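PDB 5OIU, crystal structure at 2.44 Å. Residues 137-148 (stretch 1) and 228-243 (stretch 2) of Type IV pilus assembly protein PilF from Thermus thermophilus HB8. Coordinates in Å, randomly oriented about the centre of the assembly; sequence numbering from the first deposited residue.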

ATOM      1  N   VAL C 137      22.749 -24.211  -3.537  1.00 45.90           N
ATOM      2  CA  VAL C 137      21.441 -23.785  -4.038  1.00 44.66           C
ATOM      3  C   VAL C 137      21.021 -24.627  -5.238  1.00 41.30           C
ATOM      4  O   VAL C 137      19.901 -25.152  -5.283  1.00 34.19           O
ATOM      5  CB  VAL C 137      21.448 -22.287  -4.382  1.00 43.00           C
ATOM      6  CG1 VAL C 137      20.107 -21.882  -4.992  1.00 43.46           C
ATOM      7  CG2 VAL C 137      21.723 -21.476  -3.147  1.00 45.60           C
ATOM      8  N   ILE C 138      21.912 -24.778  -6.226  1.00 37.98           N
ATOM      9  CA  ILE C 138      21.536 -25.475  -7.453  1.00 38.06           C
ATOM     10  C   ILE C 138      21.421 -26.982  -7.284  1.00 40.99           C
ATOM     11  O   ILE C 138      20.896 -27.660  -8.180  1.00 36.58           O
ATOM     12  CB  ILE C 138      22.526 -25.165  -8.588  1.00 38.62           C
ATOM     13  CG1 ILE C 138      23.911 -25.759  -8.289  1.00 42.43           C
ATOM     14  CG2 ILE C 138      22.597 -23.660  -8.841  1.00 38.58           C
ATOM     15  CD1 ILE C 138      24.890 -25.567  -9.454  1.00 38.33           C
ATOM     16  N   SER C 139      21.894 -27.529  -6.167  1.00 41.88           N
ATOM     17  CA  SER C 139      21.777 -28.956  -5.915  1.00 39.73           C
ATOM     18  C   SER C 139      20.443 -29.351  -5.310  1.00 35.94           C
ATOM     19  O   SER C 139      20.176 -30.543  -5.190  1.00 43.57           O
ATOM     20  CB  SER C 139      22.897 -29.426  -4.991  1.00 34.82           C
ATOM     21  OG  SER C 139      24.130 -29.296  -5.664  1.00 51.53           O
ATOM     22  N   LYS C 140      19.621 -28.393  -4.907  1.00 37.22           N
ATOM     23  CA  LYS C 140      18.347 -28.711  -4.296  1.00 33.05           C
ATOM     24  C   LYS C 140      17.470 -29.465  -5.289  1.00 36.10           C
ATOM     25  O   LYS C 140      17.589 -29.278  -6.505  1.00 38.05           O
ATOM     26  CB  LYS C 140      17.646 -27.435  -3.840  1.00 35.23           C
ATOM     27  CG  LYS C 140      18.257 -26.822  -2.598  1.00 39.44           C
ATOM     28  CD  LYS C 140      17.345 -25.753  -2.010  1.00 44.66           C
ATOM     29  CE  LYS C 140      17.307 -25.874  -0.491  1.00 46.35           C
ATOM     30  NZ  LYS C 140      18.656 -26.256   0.025  1.00 48.65           N
ATOM     31  N   PRO C 141      16.560 -30.310  -4.797  1.00 37.66           N
ATOM     32  CA  PRO C 141      15.724 -31.097  -5.708  1.00 37.18           C
ATOM     33  C   PRO C 141      14.608 -30.307  -6.343  1.00 35.51           C
ATOM     34  O   PRO C 141      14.062 -30.750  -7.362  1.00 35.28           O
ATOM     35  CB  PRO C 141      15.153 -32.176  -4.793  1.00 40.20           C
ATOM     36  CG  PRO C 141      15.002 -31.450  -3.507  1.00 39.49           C
ATOM     37  CD  PRO C 141      16.178 -30.529  -3.394  1.00 37.21           C
ATOM     38  N   TYR C 142      14.219 -29.175  -5.775  1.00 38.70           N
ATOM     39  CA  TYR C 142      13.159 -28.392  -6.392  1.00 40.60           C
ATOM     40  C   TYR C 142      13.145 -27.013  -5.756  1.00 37.20           C
ATOM     41  O   TYR C 142      13.847 -26.754  -4.773  1.00 38.79           O
ATOM     42  CB  TYR C 142      11.801 -29.080  -6.247  1.00 43.16           C
ATOM     43  CG  TYR C 142      11.644 -29.785  -4.938  1.00 41.26           C
ATOM     44  CD1 TYR C 142      11.419 -29.067  -3.781  1.00 42.48           C
ATOM     45  CD2 TYR C 142      11.719 -31.173  -4.857  1.00 46.44           C
ATOM     46  CE1 TYR C 142      11.270 -29.697  -2.569  1.00 55.50           C
ATOM     47  CE2 TYR C 142      11.570 -31.824  -3.645  1.00 52.80           C
ATOM     48  CZ  TYR C 142      11.349 -31.077  -2.497  1.00 57.66           C
ATOM     49  OH  TYR C 142      11.206 -31.700  -1.271  1.00 62.99           O
ATOM     50  N   GLY C 143      12.305 -26.149  -6.311  1.00 35.24           N
ATOM     51  CA  GLY C 143      12.336 -24.726  -6.048  1.00 38.84           C
ATOM     52  C   GLY C 143      12.685 -23.936  -7.302  1.00 40.80           C
ATOM     53  O   GLY C 143      13.110 -24.476  -8.330  1.00 35.76           O
ATOM     54  N   ILE C 144      12.466 -22.628  -7.210  1.00 36.94           N
ATOM     55  CA  ILE C 144      12.794 -21.704  -8.290  1.00 36.32           C
ATOM     56  C   ILE C 144      14.019 -20.906  -7.875  1.00 35.00           C
ATOM     57  O   ILE C 144      14.058 -20.322  -6.785  1.00 39.31           O
ATOM     58  CB  ILE C 144      11.611 -20.790  -8.656  1.00 36.51           C
ATOM     59  CG1 ILE C 144      11.991 -19.832  -9.775  1.00 31.23           C
ATOM     60  CG2 ILE C 144      11.038 -20.066  -7.435  1.00 34.89           C
ATOM     61  CD1 ILE C 144      10.814 -19.513 -10.681  1.00 28.29           C
ATOM     62  N   PHE C 145      15.040 -20.941  -8.717  1.00 33.08           N
ATOM     63  CA  PHE C 145      16.278 -20.204  -8.514  1.00 35.53           C
ATOM     64  C   PHE C 145      16.330 -19.127  -9.586  1.00 34.04           C
ATOM     65  O   PHE C 145      16.232 -19.436 -10.776  1.00 32.20           O
ATOM     66  CB  PHE C 145      17.473 -21.150  -8.594  1.00 32.67           C
ATOM     67  CG  PHE C 145      18.774 -20.478  -8.480  1.00 34.48           C
ATOM     68  CD1 PHE C 145      18.943 -19.434  -7.597  1.00 37.05           C
ATOM     69  CD2 PHE C 145      19.843 -20.884  -9.261  1.00 35.23           C
ATOM     70  CE1 PHE C 145      20.147 -18.789  -7.494  1.00 35.88           C
ATOM     71  CE2 PHE C 145      21.059 -20.245  -9.160  1.00 34.39           C
ATOM     72  CZ  PHE C 145      21.216 -19.204  -8.272  1.00 34.94           C
ATOM     73  N   LEU C 146      16.401 -17.866  -9.164  1.00 38.17           N
ATOM     74  CA  LEU C 146      16.292 -16.733 -10.080  1.00 38.49           C
ATOM     75  C   LEU C 146      17.669 -16.172 -10.369  1.00 33.46           C
ATOM     76  O   LEU C 146      18.433 -15.890  -9.439  1.00 36.52           O
ATOM     77  CB  LEU C 146      15.406 -15.629  -9.506  1.00 37.39           C
ATOM     78  CG  LEU C 146      13.925 -15.930  -9.333  1.00 37.65           C
ATOM     79  CD1 LEU C 146      13.202 -14.691  -8.799  1.00 31.93           C
ATOM     80  CD2 LEU C 146      13.332 -16.410 -10.656  1.00 34.28           C
ATOM     81  N   ILE C 147      17.992 -16.039 -11.654  1.00 36.79           N
ATOM     82  CA  ILE C 147      19.215 -15.374 -12.101  1.00 39.75           C
ATOM     83  C   ILE C 147      18.834 -13.992 -12.593  1.00 36.91           C
ATOM     84  O   ILE C 147      17.966 -13.849 -13.461  1.00 37.50           O
ATOM     85  CB  ILE C 147      19.934 -16.149 -13.221  1.00 39.15           C
ATOM     86  CG1 ILE C 147      20.033 -17.651 -12.920  1.00 33.15           C
ATOM     87  CG2 ILE C 147      21.290 -15.484 -13.515  1.00 32.70           C
ATOM     88  CD1 ILE C 147      20.794 -17.987 -11.689  1.00 35.93           C
ATOM     89  N   THR C 148      19.496 -12.982 -12.073  1.00 38.41           N
ATOM     90  CA  THR C 148      18.999 -11.636 -12.262  1.00 42.67           C
ATOM     91  C   THR C 148      20.160 -10.684 -12.519  1.00 43.61           C
ATOM     92  O   THR C 148      21.297 -10.898 -12.072  1.00 38.51           O
ATOM     93  CB  THR C 148      18.137 -11.206 -11.041  1.00 43.97           C
ATOM     94  OG1 THR C 148      17.342 -10.056 -11.363  1.00 49.50           O
ATOM     95  CG2 THR C 148      18.989 -10.890  -9.839  1.00 36.16           C
ATOM     96  N   ILE C 228       2.911 -19.508 -13.246  1.00 40.95           N
ATOM     97  CA  ILE C 228       3.143 -20.910 -13.614  1.00 45.06           C
ATOM     98  C   ILE C 228       4.536 -21.365 -13.183  1.00 40.07           C
ATOM     99  O   ILE C 228       4.715 -22.482 -12.690  1.00 36.62           O
ATOM    100  CB  ILE C 228       2.923 -21.128 -15.121  1.00 39.01           C
ATOM    101  CG1 ILE C 228       1.469 -20.852 -15.491  1.00 35.51           C
ATOM    102  CG2 ILE C 228       3.306 -22.530 -15.513  1.00 35.90           C
ATOM    103  CD1 ILE C 228       1.256 -20.693 -16.947  1.00 41.22           C
ATOM    104  N   ALA C 229       5.541 -20.506 -13.338  1.00 43.65           N
ATOM    105  CA  ALA C 229       6.880 -20.900 -12.916  1.00 35.74           C
ATOM    106  C   ALA C 229       6.938 -21.122 -11.410  1.00 37.62           C
ATOM    107  O   ALA C 229       7.563 -22.082 -10.951  1.00 38.39           O
ATOM    108  CB  ALA C 229       7.905 -19.857 -13.361  1.00 35.47           C
ATOM    109  N   THR C 230       6.279 -20.262 -10.622  1.00 39.28           N
ATOM    110  CA  THR C 230       6.254 -20.479  -9.176  1.00 43.38           C
ATOM    111  C   THR C 230       5.478 -21.743  -8.829  1.00 41.77           C
ATOM    112  O   THR C 230       5.884 -22.507  -7.948  1.00 42.10           O
ATOM    113  CB  THR C 230       5.646 -19.276  -8.451  1.00 44.94           C
ATOM    114  OG1 THR C 230       6.308 -18.080  -8.855  1.00 40.32           O
ATOM    115  CG2 THR C 230       5.799 -19.422  -6.946  1.00 43.18           C
ATOM    116  N   GLU C 231       4.361 -21.976  -9.519  1.00 43.29           N
ATOM    117  CA  GLU C 231       3.554 -23.166  -9.266  1.00 45.24           C
ATOM    118  C   GLU C 231       4.350 -24.435  -9.549  1.00 44.62           C
ATOM    119  O   GLU C 231       4.312 -25.387  -8.760  1.00 41.75           O
ATOM    120  CB  GLU C 231       2.278 -23.109 -10.120  1.00 50.18           C
ATOM    121  CG  GLU C 231       1.527 -24.431 -10.320  1.00 56.11           C
ATOM    122  CD  GLU C 231       0.325 -24.292 -11.272  1.00 62.44           C
ATOM    123  OE1 GLU C 231       0.092 -23.171 -11.781  1.00 65.88           O
ATOM    124  OE2 GLU C 231      -0.388 -25.304 -11.505  1.00 67.07           O
ATOM    125  N   ALA C 232       5.101 -24.454 -10.656  1.00 39.84           N
ATOM    126  CA  ALA C 232       5.879 -25.646 -10.984  1.00 40.77           C
ATOM    127  C   ALA C 232       6.993 -25.880  -9.970  1.00 40.06           C
ATOM    128  O   ALA C 232       7.325 -27.030  -9.677  1.00 40.59           O
ATOM    129  CB  ALA C 232       6.448 -25.540 -12.396  1.00 33.93           C
ATOM    130  N   ALA C 233       7.573 -24.820  -9.407  1.00 34.65           N
ATOM    131  CA  ALA C 233       8.484 -25.035  -8.291  1.00 38.35           C
ATOM    132  C   ALA C 233       7.752 -25.603  -7.075  1.00 43.01           C
ATOM    133  O   ALA C 233       8.287 -26.469  -6.374  1.00 40.08           O
ATOM    134  CB  ALA C 233       9.198 -23.743  -7.932  1.00 33.73           C
ATOM    135  N   LEU C 234       6.519 -25.142  -6.824  1.00 43.00           N
ATOM    136  CA  LEU C 234       5.770 -25.588  -5.649  1.00 42.16           C
ATOM    137  C   LEU C 234       5.446 -27.077  -5.713  1.00 42.45           C
ATOM    138  O   LEU C 234       5.629 -27.806  -4.732  1.00 42.28           O
ATOM    139  CB  LEU C 234       4.483 -24.783  -5.512  1.00 42.36           C
ATOM    140  CG  LEU C 234       4.723 -23.397  -4.931  1.00 47.10           C
ATOM    141  CD1 LEU C 234       3.440 -22.595  -4.916  1.00 46.22           C
ATOM    142  CD2 LEU C 234       5.317 -23.536  -3.544  1.00 43.54           C
ATOM    143  N   THR C 235       4.944 -27.542  -6.853  1.00 40.48           N
ATOM    144  CA  THR C 235       4.544 -28.937  -6.972  1.00 42.81           C
ATOM    145  C   THR C 235       5.728 -29.902  -6.957  1.00 47.46           C
ATOM    146  O   THR C 235       5.509 -31.112  -6.819  1.00 48.16           O
ATOM    147  CB  THR C 235       3.714 -29.138  -8.238  1.00 42.80           C
ATOM    148  OG1 THR C 235       4.531 -28.903  -9.385  1.00 46.86           O
ATOM    149  CG2 THR C 235       2.570 -28.153  -8.263  1.00 46.51           C
ATOM    150  N   GLY C 236       6.964 -29.416  -7.094  1.00 41.06           N
ATOM    151  CA  GLY C 236       8.098 -30.289  -6.876  1.00 40.64           C
ATOM    152  C   GLY C 236       9.111 -30.370  -7.999  1.00 42.64           C
ATOM    153  O   GLY C 236       9.914 -31.301  -8.031  1.00 38.62           O
ATOM    154  N   HIS C 237       9.103 -29.408  -8.910  1.00 40.01           N
ATOM    155  CA  HIS C 237      10.091 -29.323  -9.969  1.00 35.40           C
ATOM    156  C   HIS C 237      11.178 -28.313  -9.606  1.00 38.93           C
ATOM    157  O   HIS C 237      10.973 -27.412  -8.787  1.00 39.79           O
ATOM    158  CB  HIS C 237       9.417 -28.920 -11.277  1.00 35.08           C
ATOM    159  CG  HIS C 237       8.398 -29.901 -11.753  1.00 37.46           C
ATOM    160  ND1 HIS C 237       7.103 -29.543 -12.058  1.00 46.31           N
ATOM    161  CD2 HIS C 237       8.485 -31.233 -11.989  1.00 36.79           C
ATOM    162  CE1 HIS C 237       6.430 -30.610 -12.455  1.00 45.59           C
ATOM    163  NE2 HIS C 237       7.249 -31.647 -12.428  1.00 42.67           N
ATOM    164  N   LEU C 238      12.345 -28.470 -10.219  1.00 32.08           N
ATOM    165  CA  LEU C 238      13.404 -27.476 -10.097  1.00 38.36           C
ATOM    166  C   LEU C 238      13.317 -26.504 -11.280  1.00 38.12           C
ATOM    167  O   LEU C 238      13.432 -26.913 -12.443  1.00 35.98           O
ATOM    168  CB  LEU C 238      14.783 -28.131 -10.024  1.00 36.80           C
ATOM    169  CG  LEU C 238      15.898 -27.074  -9.927  1.00 38.11           C
ATOM    170  CD1 LEU C 238      15.725 -26.263  -8.660  1.00 31.94           C
ATOM    171  CD2 LEU C 238      17.284 -27.686  -9.975  1.00 32.00           C
ATOM    172  N   VAL C 239      13.098 -25.224 -10.977  1.00 38.14           N
ATOM    173  CA  VAL C 239      12.915 -24.174 -11.976  1.00 35.59           C
ATOM    174  C   VAL C 239      14.071 -23.196 -11.881  1.00 32.29           C
ATOM    175  O   VAL C 239      14.359 -22.667 -10.803  1.00 33.05           O
ATOM    176  CB  VAL C 239      11.586 -23.434 -11.773  1.00 37.04           C
ATOM    177  CG1 VAL C 239      11.431 -22.328 -12.819  1.00 33.69           C
ATOM    178  CG2 VAL C 239      10.428 -24.417 -11.813  1.00 31.97           C
ATOM    179  N   ILE C 240      14.723 -22.943 -13.005  1.00 31.78           N
ATOM    180  CA  ILE C 240      15.769 -21.929 -13.093  1.00 33.90           C
ATOM    181  C   ILE C 240      15.281 -20.883 -14.080  1.00 36.65           C
ATOM    182  O   ILE C 240      14.930 -21.218 -15.222  1.00 35.44           O
ATOM    183  CB  ILE C 240      17.117 -22.536 -13.517  1.00 35.14           C
ATOM    184  CG1 ILE C 240      17.640 -23.409 -12.369  1.00 34.55           C
ATOM    185  CG2 ILE C 240      18.107 -21.440 -13.894  1.00 32.59           C
ATOM    186  CD1 ILE C 240      18.512 -24.487 -12.783  1.00 34.46           C
ATOM    187  N   ALA C 241      15.230 -19.622 -13.640  1.00 36.46           N
ATOM    188  CA  ALA C 241      14.537 -18.600 -14.412  1.00 34.95           C
ATOM    189  C   ALA C 241      15.265 -17.277 -14.311  1.00 33.18           C
ATOM    190  O   ALA C 241      15.892 -16.964 -13.293  1.00 33.76           O
ATOM    191  CB  ALA C 241      13.086 -18.431 -13.961  1.00 35.83           C
ATOM    192  N   THR C 242      15.171 -16.510 -15.396  1.00 34.29           N
ATOM    193  CA  THR C 242      15.873 -15.243 -15.552  1.00 39.18           C
ATOM    194  C   THR C 242      14.887 -14.101 -15.340  1.00 36.29           C
ATOM    195  O   THR C 242      13.774 -14.133 -15.868  1.00 43.01           O
ATOM    196  CB  THR C 242      16.526 -15.160 -16.936  1.00 40.98           C
ATOM    197  OG1 THR C 242      17.720 -15.939 -16.936  1.00 46.07           O
ATOM    198  CG2 THR C 242      16.893 -13.751 -17.298  1.00 45.75           C
ATOM    199  N   LEU C 243      15.285 -13.125 -14.535  1.00 34.36           N
ATOM    200  CA  LEU C 243      14.467 -11.961 -14.225  1.00 43.08           C
ATOM    201  C   LEU C 243      15.322 -10.711 -14.363  1.00 48.92           C
ATOM    202  O   LEU C 243      16.531 -10.737 -14.127  1.00 48.85           O
ATOM    203  CB  LEU C 243      13.907 -12.052 -12.824  1.00 43.98           C
ATOM    204  CG  LEU C 243      12.623 -11.326 -12.485  1.00 45.94           C
ATOM    205  CD1 LEU C 243      11.474 -11.902 -13.277  1.00 46.10           C
ATOM    206  CD2 LEU C 243      12.359 -11.454 -10.988  1.00 44.36           C
TER

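Two glycines with positive phi stand out in this contact. G143 opens the strand of stretch 1, and G236 is the first residue to leave helical geometry after the helix of stretch 2. Their phi angles are 116° and 126°. At these backbone angles a CB would be jammed against the carbonyl O of the preceding residue, so each position calls for glycine on local grounds alone.

The turn at G236 is a Schellman motif. H237 N bonds back to A232 O at 3.1 Å, and G236 N makes a weak bond to A233 O at 3.3 Å. The chain then turns and enters strand 238-243. The Y142 side chain lies by this turn. Y142 CB is 3.4 Å from G236 O and 3.1 Å from H237 O. These are packing contacts, not hydrogen bonds. The ring sits oblique to G236 O, and its hydroxyl is hydrogen-bonded elsewhere in the structure.

From G143 onward the two strands run parallel in register, with an angle of 31° between their axes. G143 pairs with L238, and T148 with L243. Six backbone hydrogen bonds join them. G143 N donates to H237 O at 3.1 Å, and V239 N donates to G143 O at 2.8 Å. The latter is almost straight, with an angle of 176° at the hydrogen. F145 N then bonds to V239 O at 2.8 Å, and A241 N to F145 O at 3.0 Å. I147 N bonds to A241 O at 2.8 Å, and L243 N to I147 O at 3.0 Å. In stretch 1 the bonding residues are thus G143, F145 and I147, each using both its N and its O. This alternation is typical of parallel pairing.

The residues between them add CA-H...O contacts to the same carbonyls. I144 CA is 3.1 Å from V239 O, and L146 CA is 3.2 Å from A241 O. From the other strand, I240 CA lies 3.4 Å from F145 O.

The side chains alternate between the two faces of the sheet. One face carries I144, L146 and T148 with V239, A241 and L243. The helix packs on this face. A233 points toward stretch 1, and A233 CB is 3.5 Å from I144 N and 3.9 Å from I144 CB. I144 has the largest area covered by the other stretch of any residue in stretch 1. I144 CD1 reaches A229 CB at 4.0 Å, V239 CG1 at 3.6 Å and A241 CB at 4.1 Å, so one methyl touches both helix and strand. Farther along, L146 CD2 meets A241 CB at 3.9 Å, and L146 CD1 meets L243 CD2 at 4.0 Å.

The other face carries F145 and I147 with L238, I240 and T242. Packing between the strands is looser here: F145 CB to I240 CG1 and I147 CG1 to I240 CG2 are both 4.4 Å. L238 makes closer contact with backbone, L238 CD1 lying 3.2 Å from G143 O. L238 CD2 is 3.8 Å from K140 O.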